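Effector EagT6 (Pseudomonas aeruginosa, PDB 1TU1) plays an essential role in delivering the toxin Tse6 to target cells, forming homodimers, two of which bind Tse6 for loading onto VgrG1a. Local coordinates at residues N25-P30 against A38-S43; G33-A38 against P122-H127. One frame throughout, in Å; residues are numbered along the deposited sequence. Where two conformers were deposited one is given.

Contact 1: residues N25-P30 against A38-S43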
loop_
_atom_site.group_PDB
_atom_site.type_symbol
_atom_site.label_atom_id
_atom_site.label_comp_id
_atom_site.label_asym_id
_atom_site.label_seq_id
_atom_site.Cartn_x
_atom_site.Cartn_y
_atom_site.Cartn_z
ATOM N N ASN A 25 -3.097 -0.252 -1.871
ATOM C CA ASN A 25 -3.785 1.037 -1.923
ATOM C C ASN A 25 -5.119 0.910 -1.238
ATOM O O ASN A 25 -5.863 -0.035 -1.496
ATOM C CB ASN A 25 -3.959 1.537 -3.337
ATOM C CG ASN A 25 -2.645 1.675 -4.064
ATOM O OD1 ASN A 25 -1.909 2.660 -3.882
ATOM N ND2 ASN A 25 -2.302 0.652 -4.844
ATOM N N ILE A 26 -5.423 1.842 -0.337
ATOM C CA ILE A 26 -6.601 1.718 0.505
ATOM C C ILE A 26 -7.390 3.017 0.368
ATOM O O ILE A 26 -6.823 4.095 0.589
ATOM C CB ILE A 26 -6.226 1.490 1.972
ATOM C CG1 ILE A 26 -5.406 0.190 2.138
ATOM C CG2 ILE A 26 -7.481 1.493 2.840
ATOM C CD1 ILE A 26 -4.785 0.029 3.494
ATOM N N PHE A 27 -8.666 2.886 0.018
ATOM C CA PHE A 27 -9.605 4.010 -0.078
ATOM C C PHE A 27 -10.875 3.701 0.718
ATOM O O PHE A 27 -11.408 2.600 0.657
ATOM C CB PHE A 27 -9.939 4.326 -1.530
ATOM C CG PHE A 27 -8.748 4.664 -2.341
ATOM C CD1 PHE A 27 -8.236 5.943 -2.338
ATOM C CD2 PHE A 27 -8.086 3.671 -3.081
ATOM C CE1 PHE A 27 -7.120 6.261 -3.072
ATOM C CE2 PHE A 27 -6.975 3.990 -3.814
ATOM C CZ PHE A 27 -6.487 5.268 -3.819
ATOM N N LYS A 28 -11.312 4.652 1.543
ATOM C CA LYS A 28 -12.544 4.496 2.290
ATOM C C LYS A 28 -13.607 5.368 1.637
ATOM O O LYS A 28 -13.403 6.555 1.462
ATOM C CB LYS A 28 -12.371 4.902 3.757
ATOM C CG LYS A 28 -11.261 4.138 4.481
ATOM C CD LYS A 28 -11.476 2.650 4.399
ATOM C CE LYS A 28 -10.496 1.885 5.267
ATOM N NZ LYS A 28 -10.697 2.194 6.700
ATOM N N LEU A 29 -14.718 4.743 1.280
ATOM C CA LEU A 29 -15.864 5.408 0.656
ATOM C C LEU A 29 -16.776 5.884 1.792
ATOM O O LEU A 29 -17.294 5.063 2.512
ATOM C CB LEU A 29 -16.640 4.446 -0.236
ATOM C CG LEU A 29 -16.009 4.084 -1.585
ATOM C CD1 LEU A 29 -14.810 3.123 -1.386
ATOM C CD2 LEU A 29 -17.061 3.465 -2.509
ATOM N N PRO A 30 -16.984 7.189 1.924
ATOM C CA PRO A 30 -17.667 7.757 3.102
ATOM C C PRO A 30 -19.047 7.181 3.370
ATOM O O PRO A 30 -19.797 6.899 2.430
ATOM C CB PRO A 30 -17.782 9.256 2.774
ATOM C CG PRO A 30 -17.465 9.400 1.307
ATOM C CD PRO A 30 -16.602 8.223 0.947
ATOM N N ALA A 38 -17.534 2.084 3.323
ATOM C CA ALA A 38 -16.976 0.899 2.642
ATOM C C ALA A 38 -15.490 1.101 2.353
ATOM O O ALA A 38 -14.961 2.193 2.511
ATOM C CB ALA A 38 -17.708 0.690 1.336
ATOM N N SER A 39 -14.821 0.033 1.936
ATOM C CA SER A 39 -13.422 0.136 1.536
ATOM C C SER A 39 -13.224 -0.371 0.114
ATOM O O SER A 39 -13.894 -1.318 -0.316
ATOM C CB SER A 39 -12.515 -0.594 2.507
ATOM O OG SER A 39 -12.657 -1.991 2.472
ATOM N N PHE A 40 -12.293 0.261 -0.586
ATOM C CA PHE A 40 -11.878 -0.141 -1.934
ATOM C C PHE A 40 -10.362 -0.248 -1.851
ATOM O O PHE A 40 -9.679 0.757 -1.611
ATOM C CB PHE A 40 -12.288 0.898 -2.947
ATOM C CG PHE A 40 -11.825 0.615 -4.350
ATOM C CD1 PHE A 40 -12.325 -0.471 -5.047
ATOM C CD2 PHE A 40 -10.840 1.417 -4.952
ATOM C CE1 PHE A 40 -11.910 -0.734 -6.366
ATOM C CE2 PHE A 40 -10.399 1.161 -6.270
ATOM C CZ PHE A 40 -10.926 0.074 -6.971
ATOM N N VAL A 41 -9.858 -1.464 -2.043
ATOM C CA VAL A 41 -8.468 -1.791 -1.776
ATOM C C VAL A 41 -7.829 -2.427 -3.033
ATOM O O VAL A 41 -8.415 -3.310 -3.654
ATOM C CB VAL A 41 -8.370 -2.751 -0.595
ATOM C CG1 VAL A 41 -6.983 -3.328 -0.452
ATOM C CG2 VAL A 41 -8.819 -2.075 0.699
ATOM N N ILE A 42 -6.653 -1.944 -3.396
ATOM C CA ILE A 42 -5.884 -2.501 -4.512
ATOM C C ILE A 42 -4.705 -3.231 -3.937
ATOM O O ILE A 42 -3.906 -2.635 -3.169
ATOM C CB ILE A 42 -5.415 -1.410 -5.455
ATOM C CG1 ILE A 42 -6.599 -0.522 -5.879
ATOM C CG2 ILE A 42 -4.727 -2.039 -6.706
ATOM C CD1 ILE A 42 -6.171 0.686 -6.692
ATOM N N SER A 43 -4.598 -4.503 -4.299
ATOM C CA SER A 43 -3.541 -5.389 -3.852
ATOM C C SER A 43 -2.901 -6.086 -5.081
ATOM O O SER A 43 -3.353 -5.882 -6.210
ATOM C CB SER A 43 -4.061 -6.404 -2.849
ATOM O OG SER A 43 -5.081 -7.213 -3.403
#

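Contact 2: residues G33-A38 against P122-H127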
loop_
_atom_site.group_PDB
_atom_site.type_symbol
_atom_site.label_atom_id
_atom_site.label_comp_id
_atom_site.label_asym_id
_atom_site.label_seq_id
_atom_site.Cartn_x
_atom_site.Cartn_y
_atom_site.Cartn_z
ATOM N N GLY A 33 -25.958 8.588 5.277
ATOM C CA GLY A 33 -27.244 8.166 5.806
ATOM C C GLY A 33 -27.153 6.891 6.635
ATOM O O GLY A 33 -26.434 6.856 7.633
ATOM N N PRO A 34 -27.893 5.851 6.246
ATOM C CA PRO A 34 -27.814 4.545 6.906
ATOM C C PRO A 34 -26.710 3.628 6.330
ATOM O O PRO A 34 -26.407 2.606 6.935
ATOM C CB PRO A 34 -29.188 3.944 6.621
ATOM C CG PRO A 34 -29.540 4.489 5.257
ATOM C CD PRO A 34 -28.880 5.846 5.152
ATOM N N ALA A 35 -26.149 3.975 5.174
ATOM C CA ALA A 35 -25.030 3.217 4.609
ATOM C C ALA A 35 -23.745 3.523 5.372
ATOM O O ALA A 35 -23.391 4.670 5.549
ATOM C CB ALA A 35 -24.857 3.532 3.127
ATOM N N ARG A 36 -23.056 2.482 5.813
ATOM C CA ARG A 36 -21.766 2.647 6.473
ATOM C C ARG A 36 -20.617 2.833 5.464
ATOM O O ARG A 36 -20.770 2.641 4.250
ATOM C CB ARG A 36 -21.456 1.457 7.387
ATOM C CG ARG A 36 -22.576 1.053 8.346
ATOM C CD ARG A 36 -23.091 2.168 9.249
ATOM N NE ARG A 36 -23.905 1.645 10.355
ATOM C CZ ARG A 36 -24.565 2.398 11.237
ATOM N NH1 ARG A 36 -24.508 3.724 11.182
ATOM N NH2 ARG A 36 -25.275 1.818 12.196
ATOM N N GLU A 37 -19.475 3.253 5.991
ATOM C CA GLU A 37 -18.275 3.422 5.197
ATOM C C GLU A 37 -17.877 2.081 4.596
ATOM O O GLU A 37 -17.896 1.081 5.265
ATOM C CB GLU A 37 -17.141 3.935 6.086
ATOM C CG GLU A 37 -15.906 4.394 5.346
ATOM C CD GLU A 37 -14.937 5.142 6.251
ATOM O OE1 GLU A 37 -14.160 4.470 6.930
ATOM O OE2 GLU A 37 -14.942 6.387 6.259
ATOM N N ALA A 38 -17.534 2.084 3.323
ATOM C CA ALA A 38 -16.976 0.899 2.642
ATOM C C ALA A 38 -15.490 1.101 2.353
ATOM O O ALA A 38 -14.961 2.193 2.511
ATOM C CB ALA A 38 -17.708 0.690 1.336
ATOM N N PRO A 122 -24.105 -6.559 2.599
ATOM C CA PRO A 122 -25.167 -6.730 1.596
ATOM C C PRO A 122 -26.131 -5.546 1.546
ATOM O O PRO A 122 -26.459 -5.069 0.458
ATOM C CB PRO A 122 -25.848 -8.028 2.020
ATOM C CG PRO A 122 -24.816 -8.755 2.818
ATOM C CD PRO A 122 -24.008 -7.711 3.513
ATOM N N ALA A 123 -26.520 -5.026 2.709
ATOM C CA ALA A 123 -27.416 -3.867 2.776
ATOM C C ALA A 123 -26.841 -2.613 2.125
ATOM O O ALA A 123 -27.583 -1.802 1.571
ATOM C CB ALA A 123 -27.812 -3.572 4.241
ATOM N N ASP A 124 -25.526 -2.435 2.201
ATOM C CA ASP A 124 -24.902 -1.205 1.696
ATOM C C ASP A 124 -24.379 -1.305 0.261
ATOM O O ASP A 124 -23.988 -0.297 -0.312
ATOM C CB ASP A 124 -23.759 -0.762 2.627
ATOM C CG ASP A 124 -24.262 -0.288 3.983
ATOM O OD1 ASP A 124 -25.494 -0.072 4.127
ATOM O OD2 ASP A 124 -23.499 -0.110 4.955
ATOM N N LEU A 125 -24.347 -2.503 -0.315
ATOM C CA LEU A 125 -23.800 -2.642 -1.664
ATOM C C LEU A 125 -24.468 -1.698 -2.674
ATOM O O LEU A 125 -23.775 -0.993 -3.412
ATOM C CB LEU A 125 -23.821 -4.093 -2.144
ATOM C CG LEU A 125 -23.340 -4.279 -3.590
ATOM C CD1 LEU A 125 -21.905 -3.757 -3.773
ATOM C CD2 LEU A 125 -23.432 -5.725 -4.030
ATOM N N PRO A 126 -25.802 -1.644 -2.716
ATOM C CA PRO A 126 -26.474 -0.781 -3.703
ATOM C C PRO A 126 -26.114 0.686 -3.578
ATOM O O PRO A 126 -26.124 1.403 -4.572
ATOM C CB PRO A 126 -27.973 -1.001 -3.405
ATOM C CG PRO A 126 -28.022 -2.314 -2.756
ATOM C CD PRO A 126 -26.776 -2.391 -1.900
ATOM N N HIS A 127 -25.813 1.145 -2.372
ATOM C CA HIS A 127 -25.456 2.541 -2.185
ATOM C C HIS A 127 -24.061 2.854 -2.744
ATOM O O HIS A 127 -23.836 3.903 -3.345
ATOM C CB HIS A 127 -25.507 2.910 -0.702
ATOM C CG HIS A 127 -25.024 4.291 -0.439
ATOM N ND1 HIS A 127 -23.689 4.590 -0.285
ATOM C CD2 HIS A 127 -25.683 5.469 -0.381
ATOM C CE1 HIS A 127 -23.549 5.891 -0.116
ATOM N NE2 HIS A 127 -24.745 6.449 -0.174
#

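Contact 1: residues N25-P30 against A38-S43
Six backbone hydrogen bonds join N25-P30 to A38-S43, two at each of the pairs N25-I42, F27-F40 and L29-A38. The straightest runs from F40 N to F27 O, 2.8 Å long with 168° at the hydrogen, and lies in the carbonyl plane. At the far end L29 N also approaches A38 O to 2.8 Å, but from above the carbonyl plane. CA atoms of the non-hydrogen-bonded pairs make CA-H...O contacts to the neighbouring carbonyls, among them V41 CA to N25 O at 3.2 Å.

These bonds make a beta hairpin of strands 25-29 and 38-45, its segments nearly antiparallel. Strand 38-45 is bonded on its other side to strand 113-120 through S39, V41 and S43. Strand 25-29 is outermost within its own chain, yet F27 and K28 pair with an antiparallel strand of the second subunit, so the sheet continues across the dimer interface.

Apolar contacts gather on the face that carries F27, L29, A38, F40 and I42. The side chains of F27 and F40 lie side by side and point the same way; CD2 of F27 comes to the edge of the F40 ring, 4.0 Å from F40 CD2. Their first torsions differ: CG of F27 is anti to the carbonyl carbon (chi1 -59°), that of F40 anti to the backbone N (chi1 176°). L29 crosses F40 obliquely and sets its CD1 3.7 Å from F40 CB. F40 also reaches M136 of helix 125-137, whereas F27 meets Y6 of the second subunit edge-to-face.

On the opposite face, that of I26, K28, S39 and V41, the K28 chain, bent at chi2, brings CD to 3.9 Å from S39 CB, and CG1 of I26 lies 4.3 Å from CG2 of V41.

Contact 2: residues G33-A38 against P122-H127
A35 points its methyl over one face of the H127 imidazole, offset toward the rim at CG. This CH-pi contact places A35 CB 3.9 Å from the centroid of the H127 ring and 21° off its normal. H127 CG is anti to the backbone N (chi1 175°), which carries the ring out to the loop.

Three residues earlier, D124 reaches the same loop with its carboxylate. R36 N donates to D124 OD2 at 2.8 Å, with 155° at the hydrogen, and meets that oxygen from above the carboxylate plane. The other oxygen, D124 OD1, rests against A35, 3.4 Å from its CA. The guanidinium of R36 leads away, leaving its NE 5.7 Å from D124 OD2, so any attraction between the opposite charges is probably weak; they form no salt bridge.

Outside the segments, T121 OG1 accepts a bond from D124 N, and the R36 carbonyl is bound by H128 NE2. Two successive histidines therefore hold the loop differently, H127 through its ring face and H128 through a ring nitrogen. Here the N-terminal end of the helix region, through D124 and H127, clasps the connection of a beta hairpin, one carboxylate holding a main-chain N-H.

In the fold
From the N terminus, the two-stranded sheet 3-7 and 11-16 comes first, then contact 1 closes the short loop between strands 25-29 and 38-45. The chain continues through helix 53-67 and strands 72-81, 84-95, 98-107 and 113-120 before contact 2 brings 122-127 back to that loop, 84 residues away. The two contacts cross: 33-37 lie in the loop that contact 1 closes and A38 belongs to both, whereas 122-127 come well after it. Their centres lie about 14 Å apart, and E37 packs against K28 and L29 between them. Contact 1 thus forms the edge of the six-stranded sheet within the chain, where the second subunit continues it; contact 2 ties the hairpin connection to the last helix, 125-137.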